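Local atomic coordinates of tRNA (uracil(54)-C(5))-methyltransferase (Pyrococcus abyssi, PDB entry 2JJQ), a protein that catalyses the S-adenosyl-L-methionine-dependent methylation of uridine 54 in tRNA to 5-methyluridine. Residues 232-235 and 239-242; 251-256 and 262-267; 382-387 and 393-398. All blocks are in the same frame, centred on the assembly; numbering follows the deposited sequence.

Interaction 1 (232-235 and 239-242)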
ATOM      1  N   SER A 232     -12.183 -16.965   5.691  1.00 14.20           N
ATOM      2  CA  SER A 232     -11.806 -17.230   4.316  1.00 16.19           C
ATOM      3  C   SER A 232     -10.936 -18.489   4.330  1.00 16.63           C
ATOM      4  O   SER A 232     -10.166 -18.691   5.241  1.00 17.19           O
ATOM      5  CB  SER A 232     -10.987 -16.091   3.719  1.00 15.67           C
ATOM      6  OG  SER A 232     -11.713 -14.863   3.745  1.00 16.64           O
ATOM      7  N   VAL A 233     -11.064 -19.303   3.302  1.00 18.51           N
ATOM      8  CA  VAL A 233     -10.319 -20.552   3.205  1.00 18.66           C
ATOM      9  C   VAL A 233      -9.417 -20.457   1.989  1.00 20.01           C
ATOM     10  O   VAL A 233      -9.870 -20.308   0.843  1.00 19.97           O
ATOM     11  CB  VAL A 233     -11.220 -21.782   3.113  1.00 17.95           C
ATOM     12  CG1 VAL A 233     -10.364 -23.026   2.865  1.00 17.80           C
ATOM     13  CG2 VAL A 233     -12.012 -21.945   4.382  1.00 18.37           C
ATOM     14  N   ASN A 234      -8.124 -20.478   2.259  1.00 21.47           N
ATOM     15  CA  ASN A 234      -7.153 -20.443   1.185  1.00 22.21           C
ATOM     16  C   ASN A 234      -7.028 -21.876   0.688  1.00 24.02           C
ATOM     17  O   ASN A 234      -6.388 -22.726   1.338  1.00 23.65           O
ATOM     18  CB  ASN A 234      -5.799 -19.906   1.648  1.00 23.32           C
ATOM     19  CG  ASN A 234      -4.685 -20.237   0.650  1.00 23.28           C
ATOM     20  OD1 ASN A 234      -4.982 -20.417  -0.530  1.00 22.02           O
ATOM     21  ND2 ASN A 234      -3.430 -20.378   1.127  1.00 21.16           N
ATOM     22  N   ARG A 235      -7.662 -22.156  -0.447  1.00 24.47           N
ATOM     23  CA  ARG A 235      -7.620 -23.519  -1.028  1.00 28.31           C
ATOM     24  C   ARG A 235      -6.474 -23.790  -2.032  1.00 30.36           C
ATOM     25  O   ARG A 235      -6.407 -24.880  -2.640  1.00 32.39           O
ATOM     26  CB  ARG A 235      -8.956 -23.844  -1.691  1.00 28.27           C
ATOM     27  CG  ARG A 235     -10.091 -23.895  -0.706  1.00 29.24           C
ATOM     28  CD  ARG A 235     -11.307 -24.611  -1.235  1.00 29.53           C
ATOM     29  NE  ARG A 235     -12.258 -24.761  -0.142  1.00 30.76           N
ATOM     30  CZ  ARG A 235     -13.151 -23.835   0.212  1.00 31.50           C
ATOM     31  NH1 ARG A 235     -13.233 -22.685  -0.442  1.00 31.18           N
ATOM     32  NH2 ARG A 235     -13.971 -24.055   1.223  1.00 31.01           N
ATOM     33  N   ASP A 239       1.248 -19.738  -0.083  1.00 31.11           N
ATOM     34  CA  ASP A 239       1.167 -19.002   1.157  1.00 28.88           C
ATOM     35  C   ASP A 239       0.608 -17.604   0.872  1.00 27.12           C
ATOM     36  O   ASP A 239       1.332 -16.698   0.442  1.00 27.44           O
ATOM     37  CB  ASP A 239       2.562 -18.914   1.767  1.00 29.42           C
ATOM     38  CG  ASP A 239       2.600 -18.031   2.980  1.00 30.12           C
ATOM     39  OD1 ASP A 239       1.516 -17.546   3.417  1.00 32.15           O
ATOM     40  OD2 ASP A 239       3.709 -17.789   3.478  1.00 28.46           O
ATOM     41  N   VAL A 240      -0.695 -17.405   1.099  1.00 24.08           N
ATOM     42  CA  VAL A 240      -1.290 -16.094   0.871  1.00 22.01           C
ATOM     43  C   VAL A 240      -2.212 -15.753   2.040  1.00 20.23           C
ATOM     44  O   VAL A 240      -2.695 -16.631   2.723  1.00 19.68           O
ATOM     45  CB  VAL A 240      -2.133 -16.021  -0.427  1.00 22.39           C
ATOM     46  CG1 VAL A 240      -1.220 -16.003  -1.698  1.00 22.79           C
ATOM     47  CG2 VAL A 240      -3.089 -17.183  -0.486  1.00 21.98           C
ATOM     48  N   SER A 241      -2.451 -14.475   2.232  1.00 19.86           N
ATOM     49  CA  SER A 241      -3.284 -13.999   3.326  1.00 19.15           C
ATOM     50  C   SER A 241      -4.697 -13.595   2.820  1.00 17.93           C
ATOM     51  O   SER A 241      -5.266 -12.614   3.217  1.00 18.13           O
ATOM     52  CB  SER A 241      -2.541 -12.863   4.040  1.00 20.57           C
ATOM     53  OG  SER A 241      -2.403 -11.759   3.164  1.00 21.88           O
ATOM     54  N   TYR A 242      -5.236 -14.377   1.905  1.00 18.05           N
ATOM     55  CA  TYR A 242      -6.610 -14.208   1.467  1.00 18.61           C
ATOM     56  C   TYR A 242      -7.056 -15.588   0.956  1.00 17.97           C
ATOM     57  O   TYR A 242      -6.234 -16.493   0.723  1.00 19.77           O
ATOM     58  CB  TYR A 242      -6.743 -13.091   0.420  1.00 19.06           C
ATOM     59  CG  TYR A 242      -5.977 -13.412  -0.794  1.00 23.36           C
ATOM     60  CD1 TYR A 242      -4.628 -13.018  -0.924  1.00 27.66           C
ATOM     61  CD2 TYR A 242      -6.516 -14.230  -1.751  1.00 28.24           C
ATOM     62  CE1 TYR A 242      -3.877 -13.399  -2.049  1.00 33.48           C
ATOM     63  CE2 TYR A 242      -5.783 -14.591  -2.879  1.00 34.15           C
ATOM     64  CZ  TYR A 242      -4.476 -14.178  -3.009  1.00 33.17           C
ATOM     65  OH  TYR A 242      -3.768 -14.583  -4.115  1.00 40.25           O
TER
HETATM   66  O   HOH W   1      -2.636 -19.351   3.660  1.00 25.84           O
HETATM   67  O   HOH W   2      -6.352 -18.059  -2.113  1.00 36.84           O
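One face of the Asn234 amide lies against the CG2 methyl of Val240. The methyl is almost equally far from CG, OD1 and ND2 of Asn234, at 3.6 Å from CG, so it sits over the amide rather than at its rim. The two side chains cross at about a right angle. The same Val240 CG2 also lies over one face of the Tyr242 ring, offset toward the rim. This branch is therefore wedged between an amide from one segment and a ring from its own. At Asn234, CB approaches the carbonyl oxygen of Tyr242 to 3.6 Å. Asn234 CG is anti to the backbone N (chi1 164°), and this carries the amide across to Val240.

No direct hydrogen bond joins the segments. Two waters bridge them instead. Water 1 accepts from Asn234 ND2 at 2.8 Å and donates to Val240 O at 2.9 Å. Water 2 makes longer bonds, donating to Asn234 OD1 at 3.2 Å and to Tyr242 O at 3.2 Å. The loop between the segments supplies further bonds: Ser236 OG bonds to Asn234 OD1, and Ser238 O bonds to Asn234 ND2.

The contact lies within the connection from strand 228-233 to strand 244-250, antiparallel neighbours at the edge of a five-stranded sheet. Asp239 ties the far side of this connection to Arg143 by a salt bridge and to Tyr194 by a hydrogen bond.

Each end of the buried amide thus has two polar partners, one from the protein loop and one water. The carbonyl oxygen of Ser238 can only accept, so it fixes which way round the amide lies. Its face is apolar contact and its polar atoms are satisfied, so the loop closes on Asn234 through two waters, Ser236 OG and Ser238 O.

Interaction 2 (251-256 and 262-267)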
ATOM      1  N   LYS A 251     -21.303  -7.070   9.447  1.00 14.26           N
ATOM      2  CA  LYS A 251     -21.459  -6.378   8.174  1.00 15.43           C
ATOM      3  C   LYS A 251     -20.734  -7.089   7.039  1.00 13.82           C
ATOM      4  O   LYS A 251     -19.617  -7.603   7.217  1.00 13.85           O
ATOM      5  CB  LYS A 251     -20.912  -4.942   8.275  1.00 16.08           C
ATOM      6  CG  LYS A 251     -21.654  -4.050   9.233  1.00 19.14           C
ATOM      7  CD  LYS A 251     -21.088  -2.629   9.252  1.00 25.59           C
ATOM      8  CE  LYS A 251     -21.337  -1.968  10.635  1.00 30.01           C
ATOM      9  NZ  LYS A 251     -21.788  -0.539  10.577  1.00 33.64           N
ATOM     10  N   GLU A 252     -21.378  -7.156   5.884  1.00 12.91           N
ATOM     11  CA  GLU A 252     -20.719  -7.752   4.743  1.00 13.46           C
ATOM     12  C   GLU A 252     -19.509  -6.870   4.343  1.00 14.16           C
ATOM     13  O   GLU A 252     -18.486  -7.370   3.891  1.00 13.02           O
ATOM     14  CB  GLU A 252     -21.672  -7.862   3.575  1.00 15.05           C
ATOM     15  CG  GLU A 252     -21.094  -8.616   2.411  1.00 15.34           C
ATOM     16  CD  GLU A 252     -22.029  -8.684   1.242  1.00 19.73           C
ATOM     17  OE1 GLU A 252     -23.004  -7.927   1.217  1.00 17.89           O
ATOM     18  OE2 GLU A 252     -21.748  -9.487   0.305  1.00 23.62           O
ATOM     19  N   PHE A 253     -19.645  -5.561   4.502  1.00 13.84           N
ATOM     20  CA  PHE A 253     -18.513  -4.658   4.140  1.00 13.92           C
ATOM     21  C   PHE A 253     -18.345  -3.657   5.257  1.00 14.58           C
ATOM     22  O   PHE A 253     -19.351  -3.224   5.852  1.00 15.77           O
ATOM     23  CB  PHE A 253     -18.778  -3.832   2.870  1.00 13.79           C
ATOM     24  CG  PHE A 253     -19.117  -4.612   1.676  1.00 13.74           C
ATOM     25  CD1 PHE A 253     -18.123  -5.086   0.854  1.00 11.88           C
ATOM     26  CD2 PHE A 253     -20.447  -4.865   1.353  1.00 15.74           C
ATOM     27  CE1 PHE A 253     -18.441  -5.829  -0.329  1.00 12.46           C
ATOM     28  CE2 PHE A 253     -20.756  -5.590   0.186  1.00 15.56           C
ATOM     29  CZ  PHE A 253     -19.775  -6.051  -0.629  1.00 14.91           C
ATOM     30  N   ILE A 254     -17.111  -3.270   5.578  1.00 13.43           N
ATOM     31  CA  ILE A 254     -16.995  -2.012   6.327  1.00 13.27           C
ATOM     32  C   ILE A 254     -16.757  -0.839   5.368  1.00 13.51           C
ATOM     33  O   ILE A 254     -16.599  -1.037   4.152  1.00 13.36           O
ATOM     34  CB  ILE A 254     -15.890  -2.049   7.410  1.00 13.54           C
ATOM     35  CG1 ILE A 254     -14.512  -2.269   6.756  1.00 13.95           C
ATOM     36  CG2 ILE A 254     -16.268  -3.192   8.468  1.00 11.62           C
ATOM     37  CD1 ILE A 254     -13.307  -2.053   7.753  1.00 17.60           C
ATOM     38  N   ARG A 255     -16.741   0.361   5.923  1.00 13.71           N
ATOM     39  CA  ARG A 255     -16.488   1.521   5.080  1.00 14.67           C
ATOM     40  C   ARG A 255     -15.318   2.342   5.573  1.00 13.45           C
ATOM     41  O   ARG A 255     -15.061   2.476   6.787  1.00 13.37           O
ATOM     42  CB  ARG A 255     -17.679   2.474   5.057  1.00 14.60           C
ATOM     43  CG  ARG A 255     -18.884   1.962   4.314  1.00 18.21           C
ATOM     44  CD  ARG A 255     -20.066   2.924   4.513  1.00 23.32           C
ATOM     45  NE  ARG A 255     -21.283   2.305   3.929  1.00 31.23           N
ATOM     46  CZ  ARG A 255     -22.241   2.977   3.267  1.00 33.39           C
ATOM     47  NH1 ARG A 255     -22.159   4.297   3.077  1.00 33.40           N
ATOM     48  NH2 ARG A 255     -23.293   2.332   2.787  1.00 31.61           N
ATOM     49  N   GLU A 256     -14.637   2.933   4.609  1.00 12.40           N
ATOM     50  CA  GLU A 256     -13.698   4.019   4.932  1.00 12.30           C
ATOM     51  C   GLU A 256     -14.321   5.255   4.297  1.00 12.06           C
ATOM     52  O   GLU A 256     -15.045   5.173   3.298  1.00 13.06           O
ATOM     53  CB  GLU A 256     -12.310   3.791   4.309  1.00 11.37           C
ATOM     54  CG  GLU A 256     -11.307   4.956   4.566  1.00 12.72           C
ATOM     55  CD  GLU A 256     -11.074   5.159   6.069  1.00 13.25           C
ATOM     56  OE1 GLU A 256     -10.036   4.677   6.564  1.00 14.32           O
ATOM     57  OE2 GLU A 256     -11.954   5.754   6.738  1.00 12.53           O
ATOM     58  N   ASP A 262     -17.800   7.632   0.654  1.00 12.34           N
ATOM     59  CA  ASP A 262     -17.651   6.350   1.347  1.00 14.55           C
ATOM     60  C   ASP A 262     -17.113   5.315   0.348  1.00 14.37           C
ATOM     61  O   ASP A 262     -17.424   5.396  -0.855  1.00 15.87           O
ATOM     62  CB  ASP A 262     -19.007   5.880   1.865  1.00 16.41           C
ATOM     63  CG  ASP A 262     -19.433   6.578   3.152  1.00 21.39           C
ATOM     64  OD1 ASP A 262     -18.629   7.288   3.798  1.00 24.19           O
ATOM     65  OD2 ASP A 262     -20.593   6.365   3.530  1.00 28.00           O
ATOM     66  N   TYR A 263     -16.319   4.367   0.845  1.00 12.74           N
ATOM     67  CA  TYR A 263     -15.758   3.298   0.051  1.00 12.92           C
ATOM     68  C   TYR A 263     -15.926   2.009   0.835  1.00 12.13           C
ATOM     69  O   TYR A 263     -15.483   1.933   1.993  1.00 13.90           O
ATOM     70  CB  TYR A 263     -14.276   3.499  -0.207  1.00 12.80           C
ATOM     71  CG  TYR A 263     -13.943   4.762  -0.971  1.00 13.44           C
ATOM     72  CD1 TYR A 263     -13.945   4.757  -2.352  1.00 12.77           C
ATOM     73  CD2 TYR A 263     -13.657   5.961  -0.306  1.00 12.93           C
ATOM     74  CE1 TYR A 263     -13.646   5.909  -3.075  1.00 13.21           C
ATOM     75  CE2 TYR A 263     -13.337   7.158  -1.036  1.00 10.74           C
ATOM     76  CZ  TYR A 263     -13.321   7.086  -2.423  1.00 14.15           C
ATOM     77  OH  TYR A 263     -13.004   8.183  -3.188  1.00 14.94           O
ATOM     78  N   LEU A 264     -16.514   1.012   0.187  1.00 12.85           N
ATOM     79  CA  LEU A 264     -16.742  -0.286   0.808  1.00 11.56           C
ATOM     80  C   LEU A 264     -15.455  -1.052   0.844  1.00 13.44           C
ATOM     81  O   LEU A 264     -14.708  -1.049  -0.149  1.00 15.19           O
ATOM     82  CB  LEU A 264     -17.758  -1.096  -0.028  1.00 13.52           C
ATOM     83  CG  LEU A 264     -19.121  -0.363   0.009  1.00 12.85           C
ATOM     84  CD1 LEU A 264     -20.042  -0.976  -1.114  1.00 17.43           C
ATOM     85  CD2 LEU A 264     -19.804  -0.418   1.378  1.00 16.49           C
ATOM     86  N   ILE A 265     -15.193  -1.710   1.966  1.00 11.81           N
ATOM     87  CA  ILE A 265     -13.995  -2.498   2.136  1.00 13.91           C
ATOM     88  C   ILE A 265     -14.465  -3.955   2.265  1.00 13.24           C
ATOM     89  O   ILE A 265     -15.305  -4.254   3.107  1.00 11.81           O
ATOM     90  CB  ILE A 265     -13.214  -2.099   3.455  1.00 13.58           C
ATOM     91  CG1 ILE A 265     -12.691  -0.648   3.426  1.00 16.07           C
ATOM     92  CG2 ILE A 265     -12.019  -3.024   3.639  1.00 15.78           C
ATOM     93  CD1 ILE A 265     -12.092  -0.324   2.145  1.00 21.15           C
ATOM     94  N   HIS A 266     -13.870  -4.834   1.468  1.00 14.38           N
ATOM     95  CA  HIS A 266     -14.107  -6.261   1.475  1.00 14.50           C
ATOM     96  C   HIS A 266     -12.760  -6.965   1.749  1.00 14.77           C
ATOM     97  O   HIS A 266     -11.711  -6.445   1.421  1.00 14.88           O
ATOM     98  CB  HIS A 266     -14.661  -6.621   0.087  1.00 14.19           C
ATOM     99  CG  HIS A 266     -14.987  -8.073  -0.099  1.00 14.69           C
ATOM    100  ND1 HIS A 266     -14.040  -9.004  -0.456  1.00 16.61           N
ATOM    101  CD2 HIS A 266     -16.149  -8.749   0.025  1.00 18.44           C
ATOM    102  CE1 HIS A 266     -14.598 -10.197  -0.545  1.00 18.35           C
ATOM    103  NE2 HIS A 266     -15.885 -10.066  -0.268  1.00 16.91           N
ATOM    104  N   PRO A 267     -12.781  -8.165   2.329  1.00 16.02           N
ATOM    105  CA  PRO A 267     -11.502  -8.772   2.651  1.00 16.65           C
ATOM    106  C   PRO A 267     -10.622  -8.890   1.457  1.00 17.82           C
ATOM    107  O   PRO A 267      -9.411  -8.766   1.622  1.00 20.35           O
ATOM    108  CB  PRO A 267     -11.864 -10.180   3.098  1.00 16.09           C
ATOM    109  CG  PRO A 267     -13.213 -10.074   3.568  1.00 18.48           C
ATOM    110  CD  PRO A 267     -13.913  -8.995   2.771  1.00 15.85           C
TER
HETATM  111  O   HOH W   3     -18.793 -11.143   1.141  1.00 20.48           O
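Ile254 and Glu256 form antiparallel hydrogen-bonded pairs with Ile265 and Tyr263, on either side of the non-hydrogen-bonded pair Arg255-Leu264, and the short strand axes run at 140°. The bond from Ile265 N to Ile254 O is 2.7 Å, whereas the return bond from Ile254 N to Ile265 O is weak at 3.2 Å.

Arg255 lies alongside Leu264, pointing the same way, with CG 3.9 Å from Leu264 CD2. Its extended chain brings NH1 to Asp262 OD2 at 2.6 Å, a salt bridge. The oxygen lies in the guanidinium plane but is met on its anti side, and the two flat groups are turned 80° apart. Asp262 OD1 has its own salt bridge to Arg257.

The strands make the two-stranded hairpin 254-258 and 261-265. Leu264 packs on helix 322-335. From the other face Tyr263 reaches helix 303-310, where its OH bonds to the carbonyl oxygen of Thr303, an S-adenosyl-L-methionine-binding residue. On this face Ile254 CG1 meets Ile265 CB at 3.6 Å.

Just beyond the strand ends Phe253 CE1 approaches His266 CD2 at 3.7 Å, the ring planes 49° apart. Phe253 CB also reaches back to CD2 of Leu264, in the strand, at 3.9 Å.

Interaction 3 (382-387 and 393-398)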
ATOM      1  N   ILE A 382      -3.216  14.878 -18.710  1.00 12.94           N
ATOM      2  CA  ILE A 382      -3.054  13.550 -18.134  1.00 13.15           C
ATOM      3  C   ILE A 382      -2.628  13.693 -16.684  1.00 13.08           C
ATOM      4  O   ILE A 382      -1.686  14.440 -16.372  1.00 13.54           O
ATOM      5  CB  ILE A 382      -2.007  12.674 -18.912  1.00 13.43           C
ATOM      6  CG1 ILE A 382      -2.516  12.408 -20.323  1.00 12.57           C
ATOM      7  CG2 ILE A 382      -1.784  11.389 -18.137  1.00 11.57           C
ATOM      8  CD1 ILE A 382      -1.416  11.806 -21.284  1.00 14.71           C
ATOM      9  N   VAL A 383      -3.279  12.960 -15.776  1.00 12.43           N
ATOM     10  CA  VAL A 383      -2.795  12.920 -14.375  1.00 12.90           C
ATOM     11  C   VAL A 383      -2.240  11.520 -14.122  1.00 12.88           C
ATOM     12  O   VAL A 383      -2.959  10.560 -14.229  1.00 13.78           O
ATOM     13  CB  VAL A 383      -3.950  13.252 -13.314  1.00 12.95           C
ATOM     14  CG1 VAL A 383      -3.403  13.089 -11.886  1.00 13.80           C
ATOM     15  CG2 VAL A 383      -4.510  14.651 -13.536  1.00 13.52           C
ATOM     16  N   TYR A 384      -0.953  11.411 -13.811  1.00 13.48           N
ATOM     17  CA  TYR A 384      -0.289  10.133 -13.702  1.00 13.86           C
ATOM     18  C   TYR A 384       0.052   9.958 -12.215  1.00 14.34           C
ATOM     19  O   TYR A 384       0.746  10.796 -11.638  1.00 14.59           O
ATOM     20  CB  TYR A 384       0.966  10.146 -14.578  1.00 13.33           C
ATOM     21  CG  TYR A 384       1.683   8.798 -14.797  1.00 14.77           C
ATOM     22  CD1 TYR A 384       2.250   8.482 -16.047  1.00 14.28           C
ATOM     23  CD2 TYR A 384       1.761   7.845 -13.786  1.00 15.69           C
ATOM     24  CE1 TYR A 384       2.954   7.264 -16.277  1.00 15.69           C
ATOM     25  CE2 TYR A 384       2.482   6.627 -13.996  1.00 17.61           C
ATOM     26  CZ  TYR A 384       3.039   6.345 -15.258  1.00 16.62           C
ATOM     27  OH  TYR A 384       3.716   5.146 -15.435  1.00 14.80           O
ATOM     28  N   VAL A 385      -0.495   8.917 -11.590  1.00 12.66           N
ATOM     29  CA  VAL A 385      -0.212   8.588 -10.197  1.00 11.97           C
ATOM     30  C   VAL A 385       0.637   7.330 -10.180  1.00 13.62           C
ATOM     31  O   VAL A 385       0.334   6.374 -10.893  1.00 14.33           O
ATOM     32  CB  VAL A 385      -1.560   8.319  -9.474  1.00 14.45           C
ATOM     33  CG1 VAL A 385      -1.363   7.870  -8.046  1.00 14.17           C
ATOM     34  CG2 VAL A 385      -2.431   9.577  -9.551  1.00 11.25           C
ATOM     35  N   SER A 386       1.710   7.334  -9.389  1.00 13.57           N
ATOM     36  CA  SER A 386       2.687   6.236  -9.448  1.00 15.30           C
ATOM     37  C   SER A 386       3.432   6.128  -8.138  1.00 14.92           C
ATOM     38  O   SER A 386       3.882   7.149  -7.614  1.00 15.40           O
ATOM     39  CB  SER A 386       3.735   6.519 -10.540  1.00 15.54           C
ATOM     40  OG  SER A 386       4.713   5.484 -10.650  1.00 19.28           O
ATOM     41  N   CYS A 387       3.616   4.922  -7.620  1.00 15.56           N
ATOM     42  CA  CYS A 387       4.614   4.770  -6.524  1.00 16.57           C
ATOM     43  C   CYS A 387       5.931   4.147  -7.075  1.00 17.38           C
ATOM     44  O   CYS A 387       6.777   3.705  -6.312  1.00 16.46           O
ATOM     45  CB  CYS A 387       4.059   3.939  -5.339  1.00 18.82           C
ATOM     46  SG  CYS A 387       3.820   2.265  -5.780  1.00 28.75           S
ATOM     47  N   ALA A 393       9.104   7.936 -14.820  1.00 16.37           N
ATOM     48  CA  ALA A 393      10.081   8.728 -15.591  1.00 16.90           C
ATOM     49  C   ALA A 393      10.215   8.193 -17.009  1.00 16.97           C
ATOM     50  O   ALA A 393      10.320   8.973 -17.964  1.00 16.91           O
ATOM     51  CB  ALA A 393      11.457   8.736 -14.883  1.00 16.49           C
ATOM     52  N   ARG A 394      10.248   6.862 -17.115  1.00 16.79           N
ATOM     53  CA  ARG A 394      10.299   6.135 -18.387  1.00 18.25           C
ATOM     54  C   ARG A 394       9.107   6.459 -19.259  1.00 19.06           C
ATOM     55  O   ARG A 394       9.255   6.819 -20.436  1.00 18.29           O
ATOM     56  CB  ARG A 394      10.326   4.637 -18.127  1.00 17.79           C
ATOM     57  CG  ARG A 394      10.487   3.780 -19.449  1.00 19.38           C
ATOM     58  CD  ARG A 394       9.985   2.361 -19.273  1.00 19.78           C
ATOM     59  NE  ARG A 394       8.535   2.283 -19.007  1.00 21.28           N
ATOM     60  CZ  ARG A 394       7.900   1.162 -18.632  1.00 23.38           C
ATOM     61  NH1 ARG A 394       8.599   0.027 -18.463  1.00 24.38           N
ATOM     62  NH2 ARG A 394       6.576   1.172 -18.411  1.00 23.14           N
ATOM     63  N   ASP A 395       7.902   6.314 -18.691  1.00 18.02           N
ATOM     64  CA  ASP A 395       6.683   6.508 -19.461  1.00 17.74           C
ATOM     65  C   ASP A 395       6.535   7.977 -19.875  1.00 18.58           C
ATOM     66  O   ASP A 395       6.050   8.251 -20.955  1.00 18.86           O
ATOM     67  CB  ASP A 395       5.441   6.087 -18.633  1.00 17.63           C
ATOM     68  CG  ASP A 395       5.291   4.585 -18.473  1.00 18.69           C
ATOM     69  OD1 ASP A 395       6.000   3.808 -19.168  1.00 18.64           O
ATOM     70  OD2 ASP A 395       4.465   4.151 -17.601  1.00 15.87           O
ATOM     71  N   VAL A 396       6.932   8.922 -19.027  1.00 19.21           N
ATOM     72  CA  VAL A 396       6.688  10.325 -19.365  1.00 21.55           C
ATOM     73  C   VAL A 396       7.516  10.729 -20.618  1.00 22.19           C
ATOM     74  O   VAL A 396       7.039  11.505 -21.449  1.00 21.68           O
ATOM     75  CB  VAL A 396       6.857  11.289 -18.153  1.00 22.43           C
ATOM     76  CG1 VAL A 396       6.755  12.771 -18.607  1.00 24.97           C
ATOM     77  CG2 VAL A 396       5.760  11.043 -17.153  1.00 24.93           C
ATOM     78  N   LYS A 397       8.711  10.166 -20.762  1.00 22.26           N
ATOM     79  CA  LYS A 397       9.542  10.394 -21.967  1.00 24.86           C
ATOM     80  C   LYS A 397       8.851   9.935 -23.237  1.00 25.39           C
ATOM     81  O   LYS A 397       8.998  10.571 -24.288  1.00 26.56           O
ATOM     82  CB  LYS A 397      10.896   9.664 -21.859  1.00 24.19           C
ATOM     83  CG  LYS A 397      11.862  10.296 -20.902  1.00 27.74           C
ATOM     84  CD  LYS A 397      13.164   9.471 -20.785  1.00 31.78           C
ATOM     85  CE  LYS A 397      13.224   8.772 -19.447  1.00 33.13           C
ATOM     86  NZ  LYS A 397      14.641   8.527 -19.034  1.00 36.44           N
ATOM     87  N   MET A 398       8.110   8.831 -23.142  1.00 24.73           N
ATOM     88  CA  MET A 398       7.379   8.302 -24.287  1.00 25.08           C
ATOM     89  C   MET A 398       6.134   9.137 -24.614  1.00 24.35           C
ATOM     90  O   MET A 398       5.676   9.151 -25.749  1.00 24.39           O
ATOM     91  CB  MET A 398       6.961   6.859 -24.050  1.00 25.49           C
ATOM     92  CG  MET A 398       8.044   5.973 -23.470  1.00 30.28           C
ATOM     93  SD  MET A 398       7.385   4.384 -22.930  1.00 47.00           S
ATOM     94  CE  MET A 398       8.896   3.433 -22.697  1.00 44.12           C
TER
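Tyr384 OH donates a very short hydrogen bond to Asp395 OD2, 2.5 Å long, and this bond carries the contact. With chi1 at -170° the Tyr384 ring extends trans to the main-chain nitrogen and reaches from strand to helix. The oxygen lies at the ring edge, in its plane. The carboxylate is turned 34° from the ring, and the two side chains cross at about a right angle. Asp395 CB lies closest to CE1 of the ring, 3.6 Å from Tyr384 CE1. Val396 adds a looser apolar touch, its CG2 lying 4.5 Å from Tyr384 CD1.

Strand 381-386 belongs to the central sheet of the class I-like S-adenosyl-L-methionine-dependent methyltransferase domain. It runs parallel to 356-359 on one side and antiparallel to 419-424 on the other. A short turn after it leads into helix 389-398. Cys387, the predicted nucleophile, follows directly at the end of the strand. The Tyr384-Asp395 bond joins strand to helix on the two sides of the turn that holds it.

The other carboxylate oxygen is held within the helix. Arg394 bends at CG-CD (chi3 64°) and returns side-on to its neighbour. Both NE, at 3.0 Å, and NH2, at 2.8 Å, bond to Asp395 OD1. NH2 meets OD1 on the syn side, while NE meets it from above the carboxylate plane. Arg394 NH2 also bonds to Ala364 O, and Asp395 OD2 also receives Leu366 N. Each oxygen thus takes two donors, which limits rotation of the carboxylate and probably favours its ionised form. Phe392 packs edge-to-face with the Tyr384 ring.

In the fold
The three interactions follow in series along the chain. Interaction 1 closes a connection of the five-stranded sheet, between strands 228-233 and 244-250. Interaction 2 comes next, in the two-stranded hairpin after that sheet. Their centres are about 19 Å apart, with nearest atoms about 5 Å apart, so they do not meet. Interaction 3 lies in the eight-stranded sheet and its helix, about 30 Å from interaction 2 and about 34 Å from interaction 1, centre to centre. Interactions 1 and 3 are on opposite sides of the chain's centre. The hairpin touches helices 303-310 and 322-335 of the catalytic domain. Side chain to bound S-adenosyl-L-homocysteine, Tyr263 lies about 8 Å away and Tyr384 about 10 Å.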